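Local coordinates for protein possible galactose mutarotase (Streptomyces platensis subsp. rosaceus, PDB 4RNL) that is of unproven function but, as a member of the aldose 1-epimerase family, probably interconverts the alpha and beta anomers of galactose or a related sugar, at residues T26-V38 against V154-V166. Sequence-based numbering, arbitrary orientation.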
# COMPACT_ATOMS: atom_id res chain seq x y z
N THR A 26 6.95 -16.59 -5.15
CA THR A 26 7.21 -16.00 -6.45
C THR A 26 6.06 -16.28 -7.39
O THR A 26 5.68 -17.44 -7.59
CB THR A 26 8.51 -16.53 -7.08
OG1 THR A 26 9.62 -16.19 -6.24
CG2 THR A 26 8.73 -15.91 -8.45
N LEU A 27 5.49 -15.22 -7.95
CA LEU A 27 4.42 -15.33 -8.94
C LEU A 27 5.02 -14.91 -10.27
O LEU A 27 5.56 -13.81 -10.38
CB LEU A 27 3.25 -14.40 -8.57
CG LEU A 27 2.26 -14.82 -7.48
CD1 LEU A 27 2.94 -15.27 -6.20
CD2 LEU A 27 1.31 -13.68 -7.16
N GLU A 28 4.95 -15.78 -11.27
CA GLU A 28 5.59 -15.52 -12.55
C GLU A 28 4.63 -15.77 -13.71
O GLU A 28 4.11 -16.88 -13.84
CB GLU A 28 6.82 -16.43 -12.71
CG GLU A 28 7.37 -16.50 -14.12
CD GLU A 28 8.15 -15.25 -14.49
OE1 GLU A 28 9.29 -15.10 -14.00
OE2 GLU A 28 7.62 -14.43 -15.27
N SER A 29 4.40 -14.76 -14.55
CA SER A 29 3.52 -14.93 -15.71
C SER A 29 4.24 -14.79 -17.05
O SER A 29 3.60 -14.61 -18.08
CB SER A 29 2.30 -14.01 -15.64
OG SER A 29 2.65 -12.63 -15.56
N GLY A 30 5.57 -14.89 -17.03
CA GLY A 30 6.33 -14.96 -18.27
C GLY A 30 6.94 -13.63 -18.70
O GLY A 30 6.68 -12.60 -18.08
N PRO A 31 7.75 -13.65 -19.77
CA PRO A 31 8.46 -12.43 -20.19
C PRO A 31 7.52 -11.28 -20.58
O PRO A 31 7.87 -10.12 -20.38
CB PRO A 31 9.31 -12.90 -21.38
CG PRO A 31 8.77 -14.24 -21.77
CD PRO A 31 8.18 -14.84 -20.53
N ALA A 32 6.35 -11.60 -21.12
CA ALA A 32 5.40 -10.56 -21.50
C ALA A 32 4.52 -10.16 -20.32
O ALA A 32 3.71 -9.23 -20.42
CB ALA A 32 4.54 -11.02 -22.67
N GLY A 33 4.68 -10.87 -19.21
CA GLY A 33 3.91 -10.60 -18.01
C GLY A 33 4.76 -10.02 -16.91
O GLY A 33 5.61 -9.16 -17.15
N LEU A 34 4.54 -10.49 -15.69
CA LEU A 34 5.22 -9.95 -14.53
C LEU A 34 5.91 -11.04 -13.75
O LEU A 34 5.56 -12.22 -13.86
CB LEU A 34 4.21 -9.29 -13.58
CG LEU A 34 3.31 -8.16 -14.05
CD1 LEU A 34 2.58 -7.62 -12.84
CD2 LEU A 34 4.12 -7.08 -14.72
N ARG A 35 6.87 -10.63 -12.93
CA ARG A 35 7.30 -11.46 -11.81
C ARG A 35 7.09 -10.61 -10.56
O ARG A 35 7.53 -9.45 -10.50
CB ARG A 35 8.76 -11.92 -11.94
CG ARG A 35 9.20 -12.80 -10.77
CD ARG A 35 10.47 -13.59 -11.06
NE ARG A 35 11.58 -12.72 -11.43
CZ ARG A 35 12.66 -13.13 -12.10
NH1 ARG A 35 12.76 -14.41 -12.45
NH2 ARG A 35 13.62 -12.28 -12.40
N VAL A 36 6.37 -11.17 -9.61
CA VAL A 36 6.11 -10.51 -8.34
C VAL A 36 6.54 -11.45 -7.24
O VAL A 36 6.23 -12.64 -7.28
CB VAL A 36 4.60 -10.19 -8.19
CG1 VAL A 36 4.31 -9.61 -6.80
CG2 VAL A 36 4.14 -9.21 -9.29
N ARG A 37 7.27 -10.94 -6.26
CA ARG A 37 7.65 -11.76 -5.11
C ARG A 37 7.04 -11.18 -3.85
O ARG A 37 7.09 -9.96 -3.64
CB ARG A 37 9.17 -11.85 -4.99
CG ARG A 37 9.85 -12.44 -6.21
CD ARG A 37 11.34 -12.66 -5.95
NE ARG A 37 12.01 -13.20 -7.14
CZ ARG A 37 12.85 -12.50 -7.89
NH1 ARG A 37 13.14 -11.24 -7.58
NH2 ARG A 37 13.42 -13.06 -8.95
N VAL A 38 6.46 -12.04 -3.02
CA VAL A 38 5.73 -11.64 -1.82
C VAL A 38 6.28 -12.39 -0.61
O VAL A 38 6.49 -13.61 -0.66
CB VAL A 38 4.22 -11.94 -1.96
CG1 VAL A 38 3.47 -11.52 -0.70
CG2 VAL A 38 3.63 -11.23 -3.18
N VAL A 154 -5.52 -11.89 2.91
CA VAL A 154 -5.11 -11.02 1.82
C VAL A 154 -4.58 -11.90 0.71
O VAL A 154 -3.66 -12.69 0.92
CB VAL A 154 -4.03 -10.02 2.28
CG1 VAL A 154 -3.59 -9.16 1.10
CG2 VAL A 154 -4.56 -9.14 3.40
N THR A 155 -5.19 -11.79 -0.47
CA THR A 155 -4.88 -12.71 -1.54
C THR A 155 -4.21 -11.96 -2.68
O THR A 155 -4.77 -10.99 -3.20
CB THR A 155 -6.16 -13.41 -2.05
OG1 THR A 155 -6.81 -14.07 -0.95
CG2 THR A 155 -5.82 -14.45 -3.12
N TYR A 156 -3.02 -12.41 -3.04
CA TYR A 156 -2.23 -11.79 -4.09
C TYR A 156 -2.25 -12.73 -5.29
O TYR A 156 -1.76 -13.86 -5.19
CB TYR A 156 -0.77 -11.63 -3.65
CG TYR A 156 -0.49 -10.80 -2.40
CD1 TYR A 156 -0.79 -11.28 -1.13
CD2 TYR A 156 0.13 -9.55 -2.50
CE1 TYR A 156 -0.51 -10.53 0.02
CE2 TYR A 156 0.41 -8.79 -1.36
CZ TYR A 156 0.08 -9.29 -0.11
OH TYR A 156 0.38 -8.54 1.02
N THR A 157 -2.81 -12.30 -6.41
CA THR A 157 -2.79 -13.15 -7.61
C THR A 157 -2.30 -12.39 -8.83
O THR A 157 -2.36 -11.17 -8.89
CB THR A 157 -4.17 -13.75 -7.93
OG1 THR A 157 -5.14 -12.69 -7.99
CG2 THR A 157 -4.57 -14.74 -6.85
N LEU A 158 -1.81 -13.14 -9.81
CA LEU A 158 -1.21 -12.54 -10.99
C LEU A 158 -1.89 -13.12 -12.20
O LEU A 158 -2.09 -14.33 -12.30
CB LEU A 158 0.29 -12.86 -11.03
CG LEU A 158 1.11 -12.37 -12.22
CD1 LEU A 158 1.06 -10.84 -12.33
CD2 LEU A 158 2.55 -12.86 -12.11
N SER A 159 -2.27 -12.25 -13.13
CA SER A 159 -2.80 -12.69 -14.41
C SER A 159 -2.20 -11.81 -15.49
O SER A 159 -2.46 -10.61 -15.52
CB SER A 159 -4.33 -12.55 -14.43
OG SER A 159 -4.85 -13.00 -15.67
N ALA A 160 -1.37 -12.41 -16.35
CA ALA A 160 -0.65 -11.66 -17.38
C ALA A 160 0.10 -10.47 -16.77
O ALA A 160 1.01 -10.65 -15.96
CB ALA A 160 -1.61 -11.19 -18.48
N GLY A 161 -0.29 -9.25 -17.15
CA GLY A 161 0.41 -8.08 -16.66
C GLY A 161 -0.21 -7.41 -15.44
O GLY A 161 0.18 -6.30 -15.09
N ALA A 162 -1.17 -8.08 -14.80
CA ALA A 162 -1.91 -7.44 -13.71
C ALA A 162 -1.75 -8.18 -12.39
O ALA A 162 -2.00 -9.38 -12.31
CB ALA A 162 -3.39 -7.33 -14.06
N LEU A 163 -1.35 -7.45 -11.34
CA LEU A 163 -1.30 -7.99 -9.99
C LEU A 163 -2.55 -7.57 -9.24
O LEU A 163 -2.85 -6.38 -9.14
CB LEU A 163 -0.08 -7.44 -9.23
CG LEU A 163 -0.02 -7.75 -7.74
CD1 LEU A 163 0.24 -9.24 -7.53
CD2 LEU A 163 1.06 -6.91 -7.06
N ARG A 164 -3.28 -8.54 -8.70
CA ARG A 164 -4.51 -8.24 -7.97
C ARG A 164 -4.33 -8.54 -6.48
O ARG A 164 -3.83 -9.59 -6.11
CB ARG A 164 -5.69 -9.05 -8.52
CG ARG A 164 -6.99 -8.90 -7.73
CD ARG A 164 -8.10 -9.79 -8.26
NE ARG A 164 -8.83 -9.18 -9.37
CZ ARG A 164 -8.63 -9.47 -10.65
NH1 ARG A 164 -7.73 -10.39 -10.98
NH2 ARG A 164 -9.32 -8.86 -11.60
N ILE A 165 -4.74 -7.60 -5.63
CA ILE A 165 -4.67 -7.83 -4.19
C ILE A 165 -6.06 -7.64 -3.59
O ILE A 165 -6.62 -6.54 -3.66
CB ILE A 165 -3.69 -6.87 -3.48
CG1 ILE A 165 -2.29 -6.97 -4.09
CG2 ILE A 165 -3.60 -7.20 -2.00
CD1 ILE A 165 -1.29 -5.93 -3.54
N VAL A 166 -6.62 -8.71 -3.03
CA VAL A 166 -7.95 -8.62 -2.42
C VAL A 166 -7.79 -8.84 -0.93
O VAL A 166 -7.24 -9.86 -0.51
CB VAL A 166 -8.91 -9.69 -3.00
CG1 VAL A 166 -10.30 -9.60 -2.34
CG2 VAL A 166 -9.01 -9.53 -4.51
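Leu158 drives its branched end between Leu27, Ser29 and Leu34, and its two methyls divide the work. CG stands anti to the backbone N (chi1 178°), which carries the fork across to the opposing hairpin. There CD1 meets Leu34 CD1 at 3.6 Å. CD2 packs against Leu27 CB and lies 3.5 Å from Ser29 OG, so the fork of a leucine lets one side chain serve both sets of neighbours. The side chains of Leu27 and Leu158 lie alongside one another, pointing opposite ways, and Leu27 CD2 packs 3.7 Å from Tyr156 O. Two beta hairpins, 26-38 and 154-166, face each other here, one from each of two antiparallel sheets in the beta-sandwich (supersandwich) of the galactose mutarotase family. Leu27 and Leu158 meet between strands 26-28 and 154-159, which run nearly parallel, 23° apart; the other apolar side chains join the rest of the hairpins. At the turn end the link becomes polar. Ser29 turns its hydroxyl back over its own backbone, OG flanked by N and C, where one small oxygen can donate to Ala160 O over a short 2.6 Å, slightly off the carbonyl plane, and accept an almost straight bond from Leu34 N (173°). It thus links the residues flanking the type I turn Gly30-Gly33 to Ala160 within the type II' turn 159-162. Leu34 CD1 lies 3.5 Å from Gly161 O. Farther from the turns, Val36 CG1 brushes Leu163 CD1, and Val38 CG1 sits 4.0 Å above the centre of the Tyr156 ring in a CH-pi contact, a compact methyl on a broad flat face, while Val45 and Leu81 also touch the tyrosine.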